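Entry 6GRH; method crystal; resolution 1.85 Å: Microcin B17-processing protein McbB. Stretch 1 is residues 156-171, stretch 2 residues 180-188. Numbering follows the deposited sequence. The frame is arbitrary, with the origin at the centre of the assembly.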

# COMPACT_ATOMS: atom_id res chain seq x y z
N ILE B 156 20.44 22.89 -9.91
CA ILE B 156 20.73 23.05 -8.49
C ILE B 156 21.52 21.84 -7.94
O ILE B 156 22.51 21.99 -7.18
CB ILE B 156 19.43 23.33 -7.67
CG1 ILE B 156 18.77 24.66 -8.09
CG2 ILE B 156 19.73 23.37 -6.17
CD1 ILE B 156 19.68 25.88 -8.00
N TYR B 157 21.10 20.64 -8.31
CA TYR B 157 21.85 19.44 -7.94
C TYR B 157 23.27 19.47 -8.52
O TYR B 157 24.23 19.15 -7.81
CB TYR B 157 21.12 18.17 -8.36
CG TYR B 157 19.92 17.75 -7.50
CD1 TYR B 157 19.50 18.46 -6.35
CD2 TYR B 157 19.21 16.60 -7.83
CE1 TYR B 157 18.41 18.04 -5.59
CE2 TYR B 157 18.12 16.18 -7.09
CZ TYR B 157 17.72 16.89 -5.96
OH TYR B 157 16.66 16.42 -5.23
N SER B 158 23.39 19.84 -9.79
CA SER B 158 24.66 19.86 -10.48
C SER B 158 25.65 20.81 -9.79
O SER B 158 26.79 20.47 -9.59
CB SER B 158 24.43 20.26 -11.93
OG SER B 158 25.63 20.28 -12.62
N LYS B 159 25.16 21.97 -9.39
CA LYS B 159 25.98 22.95 -8.66
C LYS B 159 26.34 22.54 -7.22
O LYS B 159 27.48 22.74 -6.80
CB LYS B 159 25.27 24.29 -8.64
CG LYS B 159 25.20 24.93 -10.01
CD LYS B 159 24.26 26.14 -10.07
CE LYS B 159 24.60 27.20 -9.04
NZ LYS B 159 26.04 27.59 -9.06
N PHE B 160 25.40 21.97 -6.47
CA PHE B 160 25.58 21.85 -5.01
C PHE B 160 25.71 20.46 -4.38
O PHE B 160 26.10 20.39 -3.21
CB PHE B 160 24.48 22.65 -4.30
CG PHE B 160 24.45 24.09 -4.70
CD1 PHE B 160 25.60 24.88 -4.57
CD2 PHE B 160 23.30 24.67 -5.20
CE1 PHE B 160 25.59 26.22 -4.96
CE2 PHE B 160 23.28 26.01 -5.57
CZ PHE B 160 24.42 26.78 -5.45
N GLU B 161 25.43 19.37 -5.13
CA GLU B 161 25.48 18.00 -4.58
C GLU B 161 26.78 17.62 -3.92
O GLU B 161 26.78 16.77 -3.01
CB GLU B 161 25.22 16.93 -5.65
CG GLU B 161 23.78 16.60 -5.84
CD GLU B 161 23.57 15.46 -6.84
OE1 GLU B 161 24.47 15.12 -7.64
OE2 GLU B 161 22.47 14.91 -6.83
N SER B 162 27.88 18.18 -4.41
CA SER B 162 29.21 17.95 -3.85
C SER B 162 29.55 18.81 -2.64
O SER B 162 30.59 18.56 -2.01
CB SER B 162 30.28 18.19 -4.93
OG SER B 162 30.06 17.29 -6.00
N ASN B 163 28.75 19.82 -2.32
CA ASN B 163 29.04 20.67 -1.15
C ASN B 163 29.03 19.77 0.09
O ASN B 163 28.05 19.05 0.32
CB ASN B 163 28.01 21.78 -0.96
CG ASN B 163 28.20 22.93 -1.93
OD1 ASN B 163 28.79 22.80 -2.98
ND2 ASN B 163 27.64 24.08 -1.56
N PRO B 164 30.12 19.80 0.87
CA PRO B 164 30.18 19.03 2.13
C PRO B 164 28.97 19.28 3.04
O PRO B 164 28.61 20.42 3.31
CB PRO B 164 31.46 19.55 2.79
CG PRO B 164 32.32 20.04 1.67
CD PRO B 164 31.38 20.54 0.62
N GLY B 165 28.32 18.20 3.47
CA GLY B 165 27.20 18.29 4.39
C GLY B 165 25.89 18.85 3.86
O GLY B 165 24.98 19.08 4.64
N VAL B 166 25.79 19.05 2.54
CA VAL B 166 24.60 19.65 1.94
C VAL B 166 23.41 18.70 2.08
O VAL B 166 23.58 17.50 2.23
CB VAL B 166 24.84 19.96 0.45
CG1 VAL B 166 24.91 18.70 -0.41
CG2 VAL B 166 23.82 20.92 -0.10
N ALA B 167 22.22 19.27 2.06
CA ALA B 167 20.99 18.53 1.83
C ALA B 167 20.02 19.44 1.09
O ALA B 167 20.18 20.65 1.08
CB ALA B 167 20.37 18.02 3.13
N PHE B 168 19.02 18.83 0.46
CA PHE B 168 18.04 19.55 -0.33
C PHE B 168 16.64 19.15 0.08
O PHE B 168 16.40 17.96 0.42
CB PHE B 168 18.16 19.22 -1.82
CG PHE B 168 19.52 19.42 -2.41
CD1 PHE B 168 20.52 18.46 -2.24
CD2 PHE B 168 19.80 20.54 -3.14
CE1 PHE B 168 21.77 18.62 -2.80
CE2 PHE B 168 21.05 20.72 -3.71
CZ PHE B 168 22.03 19.75 -3.55
N ILE B 169 15.73 20.11 -0.02
CA ILE B 169 14.29 19.86 0.02
C ILE B 169 13.76 20.58 -1.19
O ILE B 169 14.27 21.64 -1.52
CB ILE B 169 13.65 20.40 1.30
CG1 ILE B 169 14.10 19.53 2.46
CG2 ILE B 169 12.11 20.40 1.20
CD1 ILE B 169 13.86 20.13 3.81
N GLN B 170 12.80 19.97 -1.86
CA GLN B 170 12.16 20.56 -3.02
C GLN B 170 10.69 20.63 -2.79
O GLN B 170 10.10 19.64 -2.32
CB GLN B 170 12.40 19.73 -4.29
CG GLN B 170 13.84 19.45 -4.65
CD GLN B 170 14.51 18.34 -3.85
OE1 GLN B 170 15.72 18.40 -3.62
NE2 GLN B 170 13.78 17.31 -3.49
N SER B 171 10.09 21.74 -3.18
CA SER B 171 8.64 21.90 -3.09
C SER B 171 8.07 22.49 -4.37
O SER B 171 8.71 23.26 -5.06
CB SER B 171 8.25 22.69 -1.83
OG SER B 171 8.70 24.02 -1.88
N ILE B 180 6.02 18.43 -0.77
CA ILE B 180 7.31 18.72 -0.20
C ILE B 180 8.04 17.38 -0.20
O ILE B 180 7.63 16.44 0.48
CB ILE B 180 7.21 19.28 1.23
CG1 ILE B 180 6.39 20.58 1.27
CG2 ILE B 180 8.62 19.47 1.80
CD1 ILE B 180 6.06 21.02 2.67
N ASP B 181 9.14 17.31 -0.94
CA ASP B 181 9.89 16.07 -0.98
C ASP B 181 10.54 15.79 0.37
O ASP B 181 10.74 16.69 1.20
CB ASP B 181 10.98 16.11 -2.07
CG ASP B 181 10.42 16.14 -3.47
OD1 ASP B 181 9.22 15.79 -3.67
OD2 ASP B 181 11.22 16.52 -4.38
N GLY B 182 10.84 14.53 0.61
CA GLY B 182 11.73 14.16 1.69
C GLY B 182 13.07 14.84 1.54
O GLY B 182 13.44 15.31 0.47
N VAL B 183 13.84 14.84 2.61
CA VAL B 183 15.13 15.48 2.59
C VAL B 183 16.05 14.61 1.76
O VAL B 183 16.19 13.42 2.03
CB VAL B 183 15.71 15.62 4.00
CG1 VAL B 183 17.12 16.22 3.90
CG2 VAL B 183 14.83 16.50 4.87
N TYR B 184 16.63 15.20 0.73
CA TYR B 184 17.70 14.61 -0.05
C TYR B 184 19.09 14.98 0.48
O TYR B 184 19.56 16.10 0.30
CB TYR B 184 17.57 15.04 -1.52
CG TYR B 184 18.69 14.54 -2.39
CD1 TYR B 184 19.20 13.23 -2.26
CD2 TYR B 184 19.26 15.36 -3.36
CE1 TYR B 184 20.26 12.78 -3.05
CE2 TYR B 184 20.30 14.93 -4.16
CZ TYR B 184 20.80 13.65 -4.01
OH TYR B 184 21.84 13.29 -4.81
N SER B 185 19.74 14.00 1.11
CA SER B 185 21.06 14.16 1.69
C SER B 185 21.98 13.13 1.05
O SER B 185 21.82 11.93 1.32
CB SER B 185 21.02 13.94 3.19
OG SER B 185 22.33 13.77 3.73
N PRO B 186 22.93 13.58 0.21
CA PRO B 186 23.87 12.61 -0.32
C PRO B 186 24.65 11.87 0.76
O PRO B 186 24.85 10.66 0.64
CB PRO B 186 24.78 13.45 -1.21
CG PRO B 186 23.91 14.59 -1.64
CD PRO B 186 22.99 14.86 -0.52
N ASP B 187 25.09 12.57 1.80
CA ASP B 187 25.78 11.94 2.92
C ASP B 187 24.96 10.79 3.53
O ASP B 187 25.51 9.75 3.82
CB ASP B 187 26.08 12.95 4.04
CG ASP B 187 27.26 13.86 3.74
OD1 ASP B 187 28.04 13.57 2.82
OD2 ASP B 187 27.40 14.88 4.49
N LEU B 188 23.66 10.99 3.71
CA LEU B 188 22.76 9.98 4.32
C LEU B 188 22.14 8.94 3.37
O LEU B 188 21.48 8.00 3.83
CB LEU B 188 21.67 10.68 5.12
CG LEU B 188 22.14 11.52 6.31
CD1 LEU B 188 20.98 12.29 6.88
CD2 LEU B 188 22.80 10.70 7.42
O HOH W 1 29.56 15.74 2.61
O HOH W 2 25.43 15.54 1.88
O HOH W 3 23.13 16.16 4.65
O HOH W 4 14.16 14.46 -2.17

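The first stretch leaves a helix, passes through a type I turn from Phe160 to Asn163 and a type II turn from Asn163 to Val166, and then runs as a strand from Ala167 to Ser171. Gly165, with its positive phi of 72°, suits the second turn. The other stretch runs antiparallel to this strand, but the pairing comes in two pieces. At Phe168 and Tyr184 a single bridge closes with two backbone bonds, Phe168 N to Tyr184 O and Tyr184 N to Phe168 O, both 2.8 Å. Ser171 and Ile180 form a second, non-hydrogen-bonded pair, next to which Asp181 N donates to Gln170 O at 2.9 Å and an almost straight 174°. Between them the register slips by one residue, and the segment around Gly182 takes up the difference.

Tyr184 gives up more surface than any other residue here, and its conformation shows how. With chi1 at 177° (t), its ring comes up against Phe168 of the strand and Tyr157 of the helix. Phe168, at chi1 -54° (m), brings CD1 to 3.5 Å from Tyr184 CD2; the two planes are only 23° apart, but the rings are slid so far that they barely overlap. Tyr157, also m, points from the helix toward the second stretch and meets the Tyr184 ring obliquely, planes at 53°. The ring of Tyr184 thus packs alongside the Tyr157 and Phe168 rings, while its hydroxyl reaches Glu161: Tyr184 OH donates to Glu161 OE2 at 2.7 Å, near the plane of the ring. The CA-to-CB bond of Glu161 points sideways, and an extended chi2 of -176° (t) carries the carboxylate to that hydroxyl.

Gln170 solves a different problem. Its chain leaves sideways, then bends through chi1 -55° (m) and chi2 78° (p), so that both ends of the amide find partners. Gln170 NE2 donates to Asp181 OD2 at 2.8 Å, and Gln170 OE1 accepts from Tyr157 OH at 2.7 Å, tying the helix to the strand. Asp181, at chi1 -67° (m), points toward the first stretch to receive the amide. A water 3.2 Å from Gln170 NE2 also donates to Gly182 O at 2.9 Å, bridging the offset segment.

Aliphatic groups make up another part of the contact. Ile169 (m, t) places CG2 3.7 Å from Ile180 CG2 and CD1 3.9 Å from Val183 CG2, so one side chain serves both neighbours. The small Ala167 CB lies 3.8 Å from Val183 CG1.

Toward the turn, water joins direct packing. Val166 CG1 still approaches Pro186 CD at 4.3 Å, and one water joins Val166 O (2.7 Å) to Asp187 N (3.0 Å), and another links Gly165 N (2.9 Å) to Asp187 OD1 (2.7 Å). The lesson is of layered rules: paired backbone in the strand, a t rotamer for the tyrosine that meets two m aromatics, a bent chain where one amide has two side-chain partners, and water at the register shift and near the turn.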